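Local coordinates for PhnB protein (Bacillus cereus, PDB 3OMS) that is of unknown function but belongs to the glyoxalase superfamily and may be a 3-demethylubiquinone-9 3-methyltransferase-like protein, at residues 9-15 / 64-69; 29-35 / 59-63; 84-90 / 130-136; 99-103 / 122-127. One frame throughout, in Å; residues are numbered along the deposited sequence.

Interaction 1 (9-15 / 64-69)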
loop_
_atom_site.group_PDB
_atom_site.type_symbol
_atom_site.label_atom_id
_atom_site.label_comp_id
_atom_site.label_asym_id
_atom_site.label_seq_id
_atom_site.Cartn_x
_atom_site.Cartn_y
_atom_site.Cartn_z
ATOM N N GLN A 9 3.012 4.370 14.874
ATOM C CA GLN A 9 2.284 4.020 13.528
ATOM C C GLN A 9 1.390 2.746 13.480
ATOM O O GLN A 9 1.864 1.611 13.404
ATOM C CB GLN A 9 3.303 4.021 12.372
ATOM C CG GLN A 9 2.792 4.698 11.158
ATOM C CD GLN A 9 3.777 4.664 10.006
ATOM O OE1 GLN A 9 4.732 5.462 9.936
ATOM N NE2 GLN A 9 3.555 3.738 9.097
ATOM N N LYS A 10 0.068 2.892 13.474
ATOM C CA LYS A 10 -0.783 1.721 13.585
ATOM C C LYS A 10 -0.815 0.852 12.312
ATOM O O LYS A 10 -0.894 -0.383 12.381
ATOM C CB LYS A 10 -2.206 2.125 13.916
ATOM C CG LYS A 10 -3.151 0.958 14.104
ATOM C CD LYS A 10 -4.278 1.282 15.032
ATOM C CE LYS A 10 -4.735 0.077 15.780
ATOM N NZ LYS A 10 -4.069 -0.081 17.110
ATOM N N ILE A 11 -0.853 1.521 11.175
ATOM C CA ILE A 11 -0.918 0.861 9.870
ATOM C C ILE A 11 0.331 1.208 9.059
ATOM O O ILE A 11 0.704 2.408 8.846
ATOM C CB ILE A 11 -2.178 1.232 9.137
ATOM C CG1 ILE A 11 -3.407 0.855 9.980
ATOM C CG2 ILE A 11 -2.182 0.604 7.718
ATOM C CD1 ILE A 11 -4.592 1.385 9.462
ATOM N N THR A 12 1.036 0.146 8.692
ATOM C CA THR A 12 2.269 0.242 7.962
ATOM C C THR A 12 2.148 -0.461 6.622
ATOM O O THR A 12 1.795 -1.650 6.557
ATOM C CB THR A 12 3.432 -0.365 8.726
ATOM O OG1 THR A 12 3.548 0.315 9.958
ATOM C CG2 THR A 12 4.709 -0.186 7.997
ATOM N N THR A 13 2.426 0.262 5.565
ATOM C CA THR A 13 2.415 -0.341 4.237
ATOM C C THR A 13 3.635 -1.277 4.065
ATOM O O THR A 13 4.755 -0.913 4.432
ATOM C CB THR A 13 2.296 0.804 3.153
ATOM O OG1 THR A 13 1.051 1.470 3.408
ATOM C CG2 THR A 13 2.326 0.189 1.747
ATOM N N PHE A 14 3.391 -2.499 3.545
ATOM C CA PHE A 14 4.273 -3.653 3.663
ATOM C C PHE A 14 4.434 -4.237 2.249
ATOM O O PHE A 14 3.441 -4.644 1.577
ATOM C CB PHE A 14 3.643 -4.684 4.577
ATOM C CG PHE A 14 4.509 -5.881 4.940
ATOM C CD1 PHE A 14 4.917 -6.074 6.259
ATOM C CD2 PHE A 14 4.797 -6.885 4.001
ATOM C CE1 PHE A 14 5.650 -7.178 6.628
ATOM C CE2 PHE A 14 5.521 -7.997 4.377
ATOM C CZ PHE A 14 5.935 -8.130 5.726
ATOM N N LEU A 15 5.681 -4.244 1.777
ATOM C CA LEU A 15 5.991 -4.685 0.433
ATOM C C LEU A 15 6.711 -6.043 0.443
ATOM O O LEU A 15 7.734 -6.226 1.115
ATOM C CB LEU A 15 6.820 -3.604 -0.284
ATOM C CG LEU A 15 6.142 -2.296 -0.728
ATOM C CD1 LEU A 15 5.621 -1.389 0.418
ATOM C CD2 LEU A 15 7.134 -1.507 -1.611
ATOM N N GLN A 64 7.918 8.419 7.344
ATOM C CA GLN A 64 6.859 7.409 7.452
ATOM C C GLN A 64 7.473 6.027 7.340
ATOM O O GLN A 64 8.231 5.780 6.438
ATOM C CB GLN A 64 5.818 7.589 6.346
ATOM C CG GLN A 64 4.675 6.561 6.356
ATOM C CD GLN A 64 3.659 6.776 5.225
ATOM O OE1 GLN A 64 3.741 7.755 4.477
ATOM N NE2 GLN A 64 2.729 5.833 5.071
ATOM N N GLU A 65 7.136 5.142 8.254
ATOM C CA GLU A 65 7.695 3.801 8.230
ATOM C C GLU A 65 6.994 2.956 7.186
ATOM O O GLU A 65 5.761 3.024 7.062
ATOM C CB GLU A 65 7.595 3.087 9.579
ATOM C CG GLU A 65 8.581 3.552 10.633
ATOM C CD GLU A 65 8.290 2.962 12.026
ATOM O OE1 GLU A 65 7.699 1.854 12.130
ATOM O OE2 GLU A 65 8.635 3.625 13.029
ATOM N N PHE A 66 7.801 2.186 6.469
ATOM C CA PHE A 66 7.409 1.122 5.545
ATOM C C PHE A 66 8.134 -0.150 5.963
ATOM O O PHE A 66 9.174 -0.091 6.620
ATOM C CB PHE A 66 7.740 1.513 4.118
ATOM C CG PHE A 66 6.883 2.639 3.622
ATOM C CD1 PHE A 66 5.711 2.366 2.875
ATOM C CD2 PHE A 66 7.157 3.942 3.978
ATOM C CE1 PHE A 66 4.896 3.374 2.481
ATOM C CE2 PHE A 66 6.327 4.981 3.573
ATOM C CZ PHE A 66 5.188 4.705 2.832
HETATM N N MSE A 67 7.551 -1.305 5.644
HETATM C CA MSE A 67 8.189 -2.569 5.853
HETATM C C MSE A 67 8.338 -3.312 4.538
HETATM O O MSE A 67 7.515 -3.170 3.590
HETATM C CB MSE A 67 7.381 -3.379 6.849
HETATM C CG MSE A 67 7.394 -2.821 8.237
HETATM SE SE MSE A 67 5.978 -3.611 9.296
HETATM C CE MSE A 67 6.772 -5.307 9.618
ATOM N N CYS A 68 9.379 -4.147 4.456
ATOM C CA CYS A 68 9.484 -5.080 3.321
ATOM C C CYS A 68 10.126 -6.362 3.733
ATOM O O CYS A 68 10.749 -6.464 4.790
ATOM C CB CYS A 68 10.226 -4.431 2.126
ATOM S SG CYS A 68 11.967 -4.044 2.467
ATOM N N ILE A 69 9.892 -7.393 2.908
ATOM C CA ILE A 69 10.554 -8.660 3.014
ATOM C C ILE A 69 10.911 -9.177 1.619
ATOM O O ILE A 69 10.331 -8.718 0.638
ATOM C CB ILE A 69 9.670 -9.749 3.680
ATOM C CG1 ILE A 69 8.498 -10.153 2.751
ATOM C CG2 ILE A 69 9.166 -9.329 5.075
ATOM C CD1 ILE A 69 7.593 -11.238 3.298
HETATM O O HOH W 1 5.734 0.524 11.555
HETATM O O HOH W 2 3.382 2.939 5.787
#
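Ile69 CD1 and the selenium of Met67 lie at the edge of the Phe14 ring, while Ile69 CG2 comes in obliquely, 3.5 Å from Phe14 CZ. The selenium, that of a selenomethionine, is 5.3 Å from the Phe14 ring centroid in a Met-aromatic contact, and the bend at chi3 (76°) brings Met67 CE against Phe14 CE1. On the other side of the sheet Thr13 CB packs obliquely on the Phe66 ring, and a water lies over one face of that ring, offset toward the rim. The strands 11-17 and 64-70 run parallel here, as the first and last strands of a sheet ordered 1-4-3-2, the βαβββ arrangement of the glyoxalase fold. Leu15 is gripped at both ends: its N reaches Met67 O at 2.8 Å and its O receives Ile69 N. Toward Gln9 the strands splay, and the same water bridges Thr13 N (2.9 Å) to Glu65 O. The Gln9 amide closes this end, OE1 taking Glu65 N at 3.0 Å on an in-plane lone pair and NE2 shared between Glu65 O and Ile11 O. Thr13 OG1 bonds Thr13 of the second subunit, whose strand pairs antiparallel with 11-15.

Interaction 2 (29-35 / 59-63)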
loop_
_atom_site.group_PDB
_atom_site.type_symbol
_atom_site.label_atom_id
_atom_site.label_comp_id
_atom_site.label_asym_id
_atom_site.label_seq_id
_atom_site.Cartn_x
_atom_site.Cartn_y
_atom_site.Cartn_z
ATOM N N THR A 29 14.867 4.939 -0.527
ATOM C CA THR A 29 15.311 5.862 0.490
ATOM C C THR A 29 16.233 6.950 -0.102
ATOM O O THR A 29 16.460 7.957 0.536
ATOM C CB THR A 29 16.016 5.180 1.661
ATOM O OG1 THR A 29 17.098 4.413 1.172
ATOM C CG2 THR A 29 15.079 4.270 2.451
ATOM N N SER A 30 16.742 6.764 -1.316
ATOM C CA SER A 30 17.528 7.818 -1.987
ATOM C C SER A 30 16.695 8.922 -2.673
ATOM O O SER A 30 17.257 9.955 -3.106
ATOM C CB SER A 30 18.447 7.182 -3.034
ATOM O OG SER A 30 17.753 6.901 -4.265
ATOM N N LEU A 31 15.379 8.744 -2.757
ATOM C CA LEU A 31 14.529 9.582 -3.587
ATOM C C LEU A 31 13.879 10.710 -2.832
ATOM O O LEU A 31 13.416 11.671 -3.439
ATOM C CB LEU A 31 13.395 8.742 -4.198
ATOM C CG LEU A 31 13.817 7.598 -5.113
ATOM C CD1 LEU A 31 12.564 6.888 -5.609
ATOM C CD2 LEU A 31 14.657 8.114 -6.264
ATOM N N PHE A 32 13.793 10.576 -1.504
ATOM C CA PHE A 32 13.077 11.539 -0.693
ATOM C C PHE A 32 13.922 11.967 0.493
ATOM O O PHE A 32 14.766 11.207 0.998
ATOM C CB PHE A 32 11.755 10.923 -0.162
ATOM C CG PHE A 32 10.876 10.355 -1.232
ATOM C CD1 PHE A 32 10.135 11.196 -2.053
ATOM C CD2 PHE A 32 10.776 8.983 -1.427
ATOM C CE1 PHE A 32 9.338 10.664 -3.070
ATOM C CE2 PHE A 32 9.993 8.456 -2.446
ATOM C CZ PHE A 32 9.269 9.287 -3.255
ATOM N N ASP A 33 13.688 13.194 0.932
ATOM C CA ASP A 33 14.317 13.689 2.133
ATOM C C ASP A 33 13.853 12.870 3.323
ATOM O O ASP A 33 12.708 12.408 3.335
ATOM C CB ASP A 33 13.952 15.153 2.369
ATOM C CG ASP A 33 15.056 15.888 3.006
ATOM O OD1 ASP A 33 16.043 16.154 2.259
ATOM O OD2 ASP A 33 14.955 16.171 4.235
ATOM N N GLN A 34 14.750 12.732 4.309
ATOM C CA GLN A 34 14.465 12.102 5.602
ATOM C C GLN A 34 13.924 10.700 5.424
ATOM O O GLN A 34 12.879 10.309 5.978
ATOM C CB GLN A 34 13.556 12.976 6.446
ATOM C CG GLN A 34 14.332 14.101 7.120
ATOM C CD GLN A 34 13.441 15.218 7.514
ATOM O OE1 GLN A 34 13.207 15.453 8.699
ATOM N NE2 GLN A 34 12.918 15.928 6.518
ATOM N N SER A 35 14.692 9.936 4.657
ATOM C CA SER A 35 14.362 8.551 4.384
ATOM C C SER A 35 15.588 7.698 4.668
ATOM O O SER A 35 16.692 7.958 4.132
ATOM C CB SER A 35 13.934 8.407 2.939
ATOM O OG SER A 35 12.931 9.344 2.654
ATOM N N PHE A 59 12.007 0.656 6.954
ATOM C CA PHE A 59 12.647 1.877 6.469
ATOM C C PHE A 59 11.668 2.996 6.500
ATOM O O PHE A 59 10.448 2.760 6.544
ATOM C CB PHE A 59 13.190 1.700 5.054
ATOM C CG PHE A 59 12.165 1.354 4.021
ATOM C CD1 PHE A 59 11.797 2.286 3.022
ATOM C CD2 PHE A 59 11.639 0.049 3.940
ATOM C CE1 PHE A 59 10.891 1.940 2.015
ATOM C CE2 PHE A 59 10.696 -0.274 2.940
ATOM C CZ PHE A 59 10.330 0.676 1.978
ATOM N N THR A 60 12.164 4.232 6.440
ATOM C CA THR A 60 11.273 5.372 6.392
ATOM C C THR A 60 11.354 6.036 4.994
ATOM O O THR A 60 12.385 5.998 4.327
ATOM C CB THR A 60 11.600 6.401 7.449
ATOM O OG1 THR A 60 12.978 6.818 7.284
ATOM C CG2 THR A 60 11.337 5.857 8.846
ATOM N N LEU A 61 10.220 6.589 4.557
ATOM C CA LEU A 61 10.174 7.511 3.451
ATOM C C LEU A 61 9.556 8.794 3.976
ATOM O O LEU A 61 8.395 8.821 4.439
ATOM C CB LEU A 61 9.380 6.898 2.291
ATOM C CG LEU A 61 9.855 5.581 1.643
ATOM C CD1 LEU A 61 8.875 5.121 0.543
ATOM C CD2 LEU A 61 11.327 5.648 1.101
ATOM N N ASN A 62 10.367 9.848 3.996
ATOM C CA ASN A 62 10.003 11.110 4.618
ATOM C C ASN A 62 9.432 10.919 5.992
ATOM O O ASN A 62 8.400 11.504 6.315
ATOM C CB ASN A 62 9.000 11.861 3.735
ATOM C CG ASN A 62 8.943 13.378 4.016
ATOM O OD1 ASN A 62 7.874 13.904 4.326
ATOM N ND2 ASN A 62 10.074 14.069 3.923
ATOM N N GLY A 63 10.077 10.103 6.814
ATOM C CA GLY A 63 9.643 9.968 8.195
ATOM C C GLY A 63 8.589 8.879 8.411
ATOM O O GLY A 63 8.399 8.486 9.536
HETATM O O HOH W 3 13.170 9.054 8.931
#
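Past the end of strand 59-61 the backbone turns through Asn62 and Gly63, and the loop 29-35 folds against that turn with Ser35 CA 4.4 Å from Leu61 CA. Ser35 OG, anti to its carbonyl carbon (chi1 -52°), accepts the Asn62 N-H at 2.9 Å along an almost straight line. Asn62 returns the grip with its side chain: ND2 donates to Asp33 O at 3.2 Å, the oxygen lying in the plane of the amide while the nitrogen stands well above the carbonyl plane of Asp33. A weak, bent bond runs from Gly63 N to Gln34 O, and a water joins that same oxygen to Thr60 OG1, which also bonds Glu36 N. Asn62 and Gly63 both have positive phi values and form the type I' turn of the β-hairpin linking strands 54-61 and 64-70, a turn that directs Asn62 N and Gly63 N at the loop. Toward helix 21-29 the contact becomes apolar. Leu61 CD2 sits at the edge of the Phe32 ring, 4.2 Å from Phe32 CD2, and also packs beside Thr29. The Thr29 methyl CG2 lies 3.7 Å from Thr60 O and touches Phe59 obliquely at CD1 (3.9 Å), while Thr29 OG1 turns back to Met25 O in helix 21-29. Lys10 of the second subunit packs on both Phe32 and Asn62.

Interaction 3 (84-90 / 130-136)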
loop_
_atom_site.group_PDB
_atom_site.type_symbol
_atom_site.label_atom_id
_atom_site.label_comp_id
_atom_site.label_asym_id
_atom_site.label_seq_id
_atom_site.Cartn_x
_atom_site.Cartn_y
_atom_site.Cartn_z
ATOM N N SER A 84 -1.407 1.609 -4.833
ATOM C CA SER A 84 -0.285 2.454 -5.255
ATOM C C SER A 84 0.154 3.452 -4.155
ATOM O O SER A 84 -0.551 3.681 -3.140
ATOM C CB SER A 84 -0.629 3.212 -6.534
ATOM O OG SER A 84 -1.761 4.055 -6.366
ATOM N N LEU A 85 1.339 3.998 -4.368
ATOM C CA LEU A 85 1.902 5.006 -3.492
ATOM C C LEU A 85 1.796 6.390 -4.154
ATOM O O LEU A 85 2.399 6.642 -5.193
ATOM C CB LEU A 85 3.340 4.642 -3.148
ATOM C CG LEU A 85 3.519 3.277 -2.458
ATOM C CD1 LEU A 85 5.044 3.011 -2.287
ATOM C CD2 LEU A 85 2.796 3.191 -1.138
ATOM N N TYR A 86 0.993 7.244 -3.546
ATOM C CA TYR A 86 0.658 8.533 -4.075
ATOM C C TYR A 86 1.557 9.558 -3.393
ATOM O O TYR A 86 1.465 9.758 -2.159
ATOM C CB TYR A 86 -0.802 8.785 -3.804
ATOM C CG TYR A 86 -1.400 10.020 -4.382
ATOM C CD1 TYR A 86 -2.039 9.990 -5.611
ATOM C CD2 TYR A 86 -1.348 11.243 -3.687
ATOM C CE1 TYR A 86 -2.614 11.147 -6.146
ATOM C CE2 TYR A 86 -1.948 12.389 -4.222
ATOM C CZ TYR A 86 -2.538 12.323 -5.459
ATOM O OH TYR A 86 -3.128 13.438 -5.972
ATOM N N VAL A 87 2.398 10.202 -4.206
ATOM C CA VAL A 87 3.393 11.128 -3.687
ATOM C C VAL A 87 3.039 12.563 -3.999
ATOM O O VAL A 87 2.793 12.906 -5.132
ATOM C CB VAL A 87 4.800 10.867 -4.259
ATOM C CG1 VAL A 87 5.865 11.788 -3.483
ATOM C CG2 VAL A 87 5.198 9.388 -4.130
ATOM N N THR A 88 3.016 13.419 -2.994
ATOM C CA THR A 88 2.765 14.827 -3.255
ATOM C C THR A 88 4.110 15.558 -3.086
ATOM O O THR A 88 4.785 15.402 -2.101
ATOM C CB THR A 88 1.638 15.391 -2.386
ATOM O OG1 THR A 88 2.113 15.507 -1.045
ATOM C CG2 THR A 88 0.397 14.476 -2.449
ATOM N N CYS A 89 4.523 16.253 -4.136
ATOM C CA CYS A 89 5.840 16.862 -4.243
ATOM C C CYS A 89 5.611 18.362 -4.054
ATOM O O CYS A 89 4.553 18.879 -4.448
ATOM C CB CYS A 89 6.449 16.543 -5.630
ATOM S SG CYS A 89 6.638 14.753 -6.092
ATOM N N GLU A 90 6.576 19.062 -3.454
ATOM C CA GLU A 90 6.494 20.508 -3.156
ATOM C C GLU A 90 6.854 21.368 -4.366
ATOM O O GLU A 90 6.338 22.505 -4.544
ATOM C CB GLU A 90 7.486 20.882 -2.036
ATOM C CG GLU A 90 7.133 20.392 -0.622
ATOM C CD GLU A 90 7.288 18.893 -0.449
ATOM O OE1 GLU A 90 8.436 18.409 -0.420
ATOM O OE2 GLU A 90 6.251 18.200 -0.331
ATOM N N VAL A 130 6.330 -1.881 -8.518
ATOM C CA VAL A 130 5.595 -1.088 -7.532
ATOM C C VAL A 130 5.007 0.163 -8.189
ATOM O O VAL A 130 5.710 0.844 -8.965
ATOM C CB VAL A 130 6.476 -0.656 -6.345
ATOM C CG1 VAL A 130 5.679 0.338 -5.391
ATOM C CG2 VAL A 130 6.927 -1.892 -5.588
ATOM N N SER A 131 3.712 0.410 -7.965
ATOM C CA SER A 131 3.002 1.507 -8.664
ATOM C C SER A 131 3.054 2.802 -7.841
ATOM O O SER A 131 2.675 2.844 -6.619
ATOM C CB SER A 131 1.573 1.123 -8.902
ATOM O OG SER A 131 0.952 1.888 -9.920
ATOM N N TRP A 132 3.486 3.860 -8.526
ATOM C CA TRP A 132 3.649 5.183 -7.943
ATOM C C TRP A 132 2.880 6.248 -8.740
ATOM O O TRP A 132 2.925 6.295 -10.000
ATOM C CB TRP A 132 5.108 5.573 -7.979
ATOM C CG TRP A 132 6.060 4.762 -7.180
ATOM C CD1 TRP A 132 6.673 3.623 -7.575
ATOM C CD2 TRP A 132 6.567 5.059 -5.868
ATOM N NE1 TRP A 132 7.538 3.189 -6.611
ATOM C CE2 TRP A 132 7.479 4.036 -5.536
ATOM C CE3 TRP A 132 6.347 6.089 -4.955
ATOM C CZ2 TRP A 132 8.187 4.014 -4.327
ATOM C CZ3 TRP A 132 7.014 6.044 -3.730
ATOM C CH2 TRP A 132 7.947 5.022 -3.439
ATOM N N GLN A 133 2.192 7.121 -7.994
ATOM C CA GLN A 133 1.537 8.288 -8.573
ATOM C C GLN A 133 2.229 9.485 -7.969
ATOM O O GLN A 133 2.574 9.519 -6.774
ATOM C CB GLN A 133 0.047 8.393 -8.231
ATOM C CG GLN A 133 -0.819 7.259 -8.779
ATOM C CD GLN A 133 -2.264 7.453 -8.406
ATOM O OE1 GLN A 133 -2.886 8.456 -8.775
ATOM N NE2 GLN A 133 -2.814 6.505 -7.642
ATOM N N LEU A 134 2.464 10.479 -8.796
ATOM C CA LEU A 134 3.178 11.669 -8.337
ATOM C C LEU A 134 2.408 12.884 -8.761
ATOM O O LEU A 134 1.931 12.941 -9.881
ATOM C CB LEU A 134 4.570 11.701 -8.918
ATOM C CG LEU A 134 5.520 10.618 -8.418
ATOM C CD1 LEU A 134 5.388 9.367 -9.273
ATOM C CD2 LEU A 134 6.901 11.205 -8.472
ATOM N N THR A 135 2.244 13.834 -7.834
ATOM C CA THR A 135 1.560 15.050 -8.154
ATOM C C THR A 135 2.210 16.250 -7.472
ATOM O O THR A 135 2.930 16.099 -6.498
ATOM C CB THR A 135 0.090 14.946 -7.797
ATOM O OG1 THR A 135 -0.616 15.999 -8.471
ATOM C CG2 THR A 135 -0.086 15.019 -6.253
ATOM N N LEU A 136 1.989 17.430 -8.041
ATOM C CA LEU A 136 2.555 18.645 -7.498
ATOM C C LEU A 136 1.473 19.328 -6.635
ATOM O O LEU A 136 0.360 19.557 -7.118
ATOM C CB LEU A 136 3.015 19.506 -8.670
ATOM C CG LEU A 136 3.920 20.705 -8.428
ATOM C CD1 LEU A 136 5.191 20.250 -7.752
ATOM C CD2 LEU A 136 4.185 21.388 -9.771
#
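Strands 83-89 and 131-136 are the parallel neighbours of the second four-stranded sheet, ordered 1-4-3-2 as in a βαβββ module of the glyoxalase fold. Five backbone bonds zip them together, from Leu85 N to Ser131 O through to Cys89 N to Thr135 O, the shortest being Val87 N to Gln133 O at 2.7 Å. On the face carrying Leu85, Val87 and Trp132, two aliphatic side chains meet the indole from different directions. Leu85 CD1 stands over the six-membered ring, 3.8 Å from its centroid and 15° off the normal, a CH-pi contact. Val87 CG2 comes instead at the ring edge, in plane, 3.6 Å from Trp132 CE3. Trp132 NE1 bonds Asp126 OD2, which would restrict the rotation of the indole. The face bearing Tyr86 and Gln133 turns to the second subunit, whose Phe14 packs on Gln133 and whose Met67 packs on Tyr86. Here the Gln133 amide stands perpendicular to the Tyr86 ring, with OE1 at the ring edge near CD1 (3.6 Å). Farther along, Thr135 CG2 lies 3.4 Å from Tyr86 OH, while Thr135 OG1 bonds Ser118. The extended Gln133 chain carries NE2 to Ser84 OG, 3.0 Å away and within the amide plane.

Interaction 4 (99-103 / 122-127)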
loop_
_atom_site.group_PDB
_atom_site.type_symbol
_atom_site.label_atom_id
_atom_site.label_comp_id
_atom_site.label_asym_id
_atom_site.label_seq_id
_atom_site.Cartn_x
_atom_site.Cartn_y
_atom_site.Cartn_z
ATOM N N PHE A 99 10.141 11.379 -10.552
ATOM C CA PHE A 99 9.461 10.636 -11.615
ATOM C C PHE A 99 10.479 9.942 -12.550
ATOM O O PHE A 99 10.355 8.748 -12.827
ATOM C CB PHE A 99 8.528 11.550 -12.416
ATOM C CG PHE A 99 7.611 10.808 -13.346
ATOM C CD1 PHE A 99 6.395 10.313 -12.888
ATOM C CD2 PHE A 99 7.954 10.606 -14.682
ATOM C CE1 PHE A 99 5.539 9.642 -13.742
ATOM C CE2 PHE A 99 7.103 9.903 -15.536
ATOM C CZ PHE A 99 5.925 9.440 -15.080
ATOM N N HIS A 100 11.456 10.709 -13.024
ATOM C CA HIS A 100 12.482 10.239 -13.976
ATOM C C HIS A 100 13.277 9.090 -13.373
ATOM O O HIS A 100 13.566 8.120 -14.037
ATOM C CB HIS A 100 13.390 11.414 -14.361
ATOM C CG HIS A 100 14.614 11.048 -15.139
ATOM N ND1 HIS A 100 14.572 10.594 -16.439
ATOM C CD2 HIS A 100 15.925 11.131 -14.809
ATOM C CE1 HIS A 100 15.806 10.405 -16.870
ATOM N NE2 HIS A 100 16.643 10.728 -15.900
ATOM N N LYS A 101 13.585 9.208 -12.084
ATOM C CA LYS A 101 14.312 8.144 -11.432
ATOM C C LYS A 101 13.468 6.867 -11.360
ATOM O O LYS A 101 13.958 5.779 -11.666
ATOM C CB LYS A 101 14.798 8.589 -10.037
ATOM C CG LYS A 101 16.030 9.555 -10.118
ATOM C CD LYS A 101 16.463 9.960 -8.727
ATOM C CE LYS A 101 17.756 10.805 -8.600
ATOM N NZ LYS A 101 17.800 11.131 -7.071
ATOM N N LEU A 102 12.218 7.002 -10.913
ATOM C CA LEU A 102 11.294 5.848 -10.764
ATOM C C LEU A 102 10.921 5.209 -12.107
ATOM O O LEU A 102 10.652 4.001 -12.177
ATOM C CB LEU A 102 10.018 6.294 -10.022
ATOM C CG LEU A 102 10.085 6.571 -8.530
ATOM C CD1 LEU A 102 8.783 7.300 -8.079
ATOM C CD2 LEU A 102 10.287 5.259 -7.754
ATOM N N ALA A 103 10.911 6.024 -13.173
ATOM C CA ALA A 103 10.617 5.534 -14.521
ATOM C C ALA A 103 11.702 4.620 -15.117
ATOM O O ALA A 103 11.407 3.926 -16.097
ATOM C CB ALA A 103 10.371 6.760 -15.508
ATOM N N GLY A 122 1.757 12.292 -12.789
ATOM C CA GLY A 122 2.128 11.109 -13.556
ATOM C C GLY A 122 1.909 9.855 -12.767
ATOM O O GLY A 122 1.817 9.886 -11.515
ATOM N N TRP A 123 1.879 8.732 -13.475
ATOM C CA TRP A 123 1.604 7.431 -12.850
ATOM C C TRP A 123 2.465 6.412 -13.571
ATOM O O TRP A 123 2.505 6.363 -14.796
ATOM C CB TRP A 123 0.120 7.066 -12.985
ATOM C CG TRP A 123 -0.375 5.974 -12.093
ATOM C CD1 TRP A 123 0.349 5.023 -11.460
ATOM C CD2 TRP A 123 -1.743 5.735 -11.734
ATOM N NE1 TRP A 123 -0.479 4.174 -10.759
ATOM C CE2 TRP A 123 -1.770 4.595 -10.912
ATOM C CE3 TRP A 123 -2.948 6.391 -12.018
ATOM C CZ2 TRP A 123 -2.964 4.112 -10.321
ATOM C CZ3 TRP A 123 -4.145 5.882 -11.470
ATOM C CH2 TRP A 123 -4.132 4.754 -10.632
ATOM N N LEU A 124 3.206 5.638 -12.804
ATOM C CA LEU A 124 4.073 4.615 -13.380
ATOM C C LEU A 124 4.164 3.403 -12.486
ATOM O O LEU A 124 3.709 3.448 -11.311
ATOM C CB LEU A 124 5.482 5.190 -13.566
ATOM C CG LEU A 124 6.216 5.865 -12.382
ATOM C CD1 LEU A 124 6.741 4.760 -11.425
ATOM C CD2 LEU A 124 7.393 6.699 -12.916
ATOM N N ASN A 125 4.722 2.326 -13.040
ATOM C CA ASN A 125 5.265 1.227 -12.241
ATOM C C ASN A 125 6.750 1.277 -12.281
ATOM O O ASN A 125 7.328 1.482 -13.342
ATOM C CB ASN A 125 4.817 -0.128 -12.799
ATOM C CG ASN A 125 3.306 -0.324 -12.789
ATOM O OD1 ASN A 125 2.769 -0.979 -13.703
ATOM N ND2 ASN A 125 2.631 0.121 -11.759
ATOM N N ASP A 126 7.411 1.152 -11.141
ATOM C CA ASP A 126 8.865 1.197 -11.161
ATOM C C ASP A 126 9.446 -0.152 -11.644
ATOM O O ASP A 126 8.715 -1.104 -11.992
ATOM C CB ASP A 126 9.399 1.678 -9.806
ATOM C CG ASP A 126 9.193 0.662 -8.700
ATOM O OD1 ASP A 126 8.939 -0.522 -9.058
ATOM O OD2 ASP A 126 9.333 1.064 -7.510
ATOM N N LYS A 127 10.758 -0.226 -11.704
ATOM C CA LYS A 127 11.441 -1.408 -12.215
ATOM C C LYS A 127 11.115 -2.670 -11.408
ATOM O O LYS A 127 11.405 -3.775 -11.852
ATOM C CB LYS A 127 12.959 -1.201 -12.258
ATOM C CG LYS A 127 13.683 -1.088 -10.910
ATOM C CD LYS A 127 15.184 -0.905 -11.069
ATOM C CE LYS A 127 15.582 0.522 -11.496
ATOM N NZ LYS A 127 15.380 1.667 -10.543
HETATM O O HOH W 4 12.399 2.111 -11.504
#
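Phe99 lays one face of its ring over the methyl CD2 of Leu124. The carbon is 3.7 Å from the ring centroid and 17° off the normal, offset slightly toward CE1, which makes this a CH-pi contact. The two side chains run alongside each other, pointing opposite ways. Phe99 CG is anti to the backbone N (chi1 -169°), and the ring reaches out to the strand, where Phe99 CE1 comes close to the bare CA of Gly122, at 3.7 Å. Leu124 in turn wedges between the helix residues: its CG takes the crowded position between N and carbonyl carbon, which places CD1 against Leu102 CB at 3.9 Å and CD2 against both Phe99 and Ala103 CB. Where the strand gives way to a loop the contact becomes polar. Leu102 O receives a CA-H...O contact from Asp126 CA at 3.5 Å, and also a hydrogen bond from a water at 2.7 Å that accepts from Lys127 N and Lys127 NZ. The carboxylate of Asp126 points elsewhere, OD2 binding Tyr28 OH and OD1 the backbone N of Tyr128 and of Val130. Helix 92-103 packs on this face of the sheet, its 99-103 end running at 25° to strand 122-125: Phe99 continues onto Ile108 of strand 107-111 and Leu134 of strand 131-136, and Leu102 onto Trp132.

How the interactions relate
Interactions 1 and 3 are equivalent parallel strand pairs in the two sheets, both buried and both continued into the second subunit, but they differ in regularity: interaction 3 is zipped along its length, whereas interaction 1 opens at one end onto a bridging water. Interactions 2 and 4 attach other elements to those sheets. Interaction 2, more exposed, relies on polar loop-to-turn bonds; interaction 4 packs a helix by apolar contact, with polar links at its margin. Trp132 joins three of them, meeting Phe32 and Leu61 of interaction 2 while its N bonds Leu124 O of interaction 4. Thr13 and Phe66 touch Leu85, connecting interactions 1 and 3.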